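Local atomic coordinates of receptor-type adenylate cyclase GRESAG 4.3 (Trypanosoma brucei, PDB entry 1FX4), a protein that catalyses the conversion of ATP to cyclic AMP and diphosphate through a magnesium-dependent class III catalytic domain, and could act as a receptor for an unknown ligand. Residues T197-T202 with M213-A218. Sequence-based numbering, arbitrary orientation.
Sequences TTLGAT and MYQLNA
T197 and Q215 trade two backbone hydrogen bonds, Q215 N to T197 O at 2.7 Å and T197 N to Q215 O at 2.8 Å, and pin one end of an antiparallel hairpin. Just beyond them, the hydroxyl OG1 of T197 gives its proton to N217 OD1 (2.9 Å), arriving in the carbonyl plane on a lone pair. With N217 CG anti to its own carbonyl carbon (chi1 -58°), the amide comes back to T197 although the chain has already left the strand in an inverse gamma turn. L199 lays CD1 and CD2 over Q215, both 3.8 Å from Q215 CB, and its CB also meets that of M213. T198 is turned to the other face, where its CG2 touches the Y214 ring obliquely, 3.6 Å from CE2; Y183 stacks on the same ring.

Past T198 the pairing slips by one residue. M213 O accepts a bond from L199 N (2.9 Å) and only a weak one from G200 N, while a water takes the G200 N-H and donates to M213 O. M213 N returns to G200 O at 3.0 Å. L177 of strand 176-179 backs L199 and M213. Two residues, L199 and G200, thus stand against the single M213, which makes this a classic beta bulge, in the hairpin whose strand 196-202 is an outermost strand, within this chain, of the mixed sheet of the cyclase catalytic domain.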
loop_
_atom_site.group_PDB
_atom_site.type_symbol
_atom_site.label_atom_id
_atom_site.label_comp_id
_atom_site.label_asym_id
_atom_site.label_seq_id
_atom_site.Cartn_x
_atom_site.Cartn_y
_atom_site.Cartn_z
ATOM N N THR A 197 12.162 13.201 24.000
ATOM C CA THR A 197 12.697 14.502 23.619
ATOM C C THR A 197 11.587 15.279 22.928
ATOM O O THR A 197 10.936 14.774 22.006
ATOM C CB THR A 197 13.897 14.377 22.651
ATOM O OG1 THR A 197 15.033 13.882 23.368
ATOM C CG2 THR A 197 14.254 15.738 22.031
ATOM N N THR A 198 11.331 16.490 23.409
ATOM C CA THR A 198 10.302 17.322 22.803
ATOM C C THR A 198 10.870 17.890 21.518
ATOM O O THR A 198 11.992 18.382 21.490
ATOM C CB THR A 198 9.897 18.485 23.714
ATOM O OG1 THR A 198 11.026 19.346 23.903
ATOM C CG2 THR A 198 9.452 17.959 25.061
ATOM N N LEU A 199 10.110 17.767 20.441
ATOM C CA LEU A 199 10.529 18.272 19.143
ATOM C C LEU A 199 9.815 19.569 18.806
ATOM O O LEU A 199 10.218 20.286 17.892
ATOM C CB LEU A 199 10.277 17.224 18.058
ATOM C CG LEU A 199 11.474 16.355 17.658
ATOM C CD1 LEU A 199 12.374 16.071 18.835
ATOM C CD2 LEU A 199 10.996 15.070 17.002
ATOM N N GLY A 200 8.760 19.867 19.557
ATOM C CA GLY A 200 8.006 21.084 19.329
ATOM C C GLY A 200 6.924 20.971 18.269
ATOM O O GLY A 200 6.700 19.899 17.692
ATOM N N ALA A 201 6.267 22.098 18.009
ATOM C CA ALA A 201 5.188 22.191 17.031
ATOM C C ALA A 201 5.671 21.846 15.630
ATOM O O ALA A 201 6.714 22.333 15.169
ATOM C CB ALA A 201 4.576 23.581 17.059
ATOM N N THR A 202 4.882 21.018 14.955
ATOM C CA THR A 202 5.200 20.539 13.621
ATOM C C THR A 202 4.012 20.674 12.677
ATOM O O THR A 202 2.878 20.355 13.038
ATOM C CB THR A 202 5.577 19.051 13.690
ATOM O OG1 THR A 202 6.623 18.871 14.652
ATOM C CG2 THR A 202 6.023 18.542 12.343
ATOM N N MET A 213 5.149 17.480 18.623
ATOM C CA MET A 213 5.725 16.158 18.444
ATOM C C MET A 213 6.708 15.797 19.565
ATOM O O MET A 213 7.454 16.662 20.051
ATOM C CB MET A 213 6.428 16.144 17.079
ATOM C CG MET A 213 6.081 14.981 16.168
ATOM S SD MET A 213 4.343 14.595 15.976
ATOM C CE MET A 213 4.013 15.071 14.290
ATOM N N TYR A 214 6.682 14.525 19.974
ATOM C CA TYR A 214 7.565 13.999 21.017
ATOM C C TYR A 214 8.330 12.796 20.489
ATOM O O TYR A 214 7.724 11.846 19.996
ATOM C CB TYR A 214 6.766 13.587 22.253
ATOM C CG TYR A 214 6.113 14.771 22.904
ATOM C CD1 TYR A 214 4.897 15.257 22.440
ATOM C CD2 TYR A 214 6.760 15.463 23.925
ATOM C CE1 TYR A 214 4.344 16.413 22.965
ATOM C CE2 TYR A 214 6.216 16.618 24.460
ATOM C CZ TYR A 214 5.014 17.090 23.973
ATOM O OH TYR A 214 4.493 18.256 24.473
ATOM N N GLN A 215 9.657 12.849 20.598
ATOM C CA GLN A 215 10.522 11.776 20.131
ATOM C C GLN A 215 10.817 10.807 21.252
ATOM O O GLN A 215 11.363 11.198 22.280
ATOM C CB GLN A 215 11.828 12.360 19.594
ATOM C CG GLN A 215 12.896 11.358 19.232
ATOM C CD GLN A 215 14.181 12.059 18.791
ATOM O OE1 GLN A 215 15.216 11.996 19.463
ATOM N NE2 GLN A 215 14.109 12.743 17.676
ATOM N N LEU A 216 10.435 9.551 21.049
ATOM C CA LEU A 216 10.684 8.499 22.024
ATOM C C LEU A 216 12.104 8.026 21.728
ATOM O O LEU A 216 12.376 7.475 20.652
ATOM C CB LEU A 216 9.695 7.344 21.831
ATOM C CG LEU A 216 9.901 6.102 22.706
ATOM C CD1 LEU A 216 9.678 6.459 24.174
ATOM C CD2 LEU A 216 8.951 4.981 22.273
ATOM N N ASN A 217 13.006 8.257 22.677
ATOM C CA ASN A 217 14.407 7.870 22.516
ATOM C C ASN A 217 14.622 6.388 22.816
ATOM O O ASN A 217 15.270 6.027 23.800
ATOM C CB ASN A 217 15.277 8.735 23.419
ATOM C CG ASN A 217 15.122 10.202 23.120
ATOM O OD1 ASN A 217 15.059 11.044 24.035
ATOM N ND2 ASN A 217 15.063 10.529 21.833
ATOM N N ALA A 218 14.097 5.544 21.934
ATOM C CA ALA A 218 14.179 4.094 22.075
ATOM C C ALA A 218 15.602 3.563 22.076
ATOM O O ALA A 218 15.900 2.594 22.763
ATOM C CB ALA A 218 13.363 3.415 20.997
HETATM O O HOH W 1 6.583 18.983 21.279
#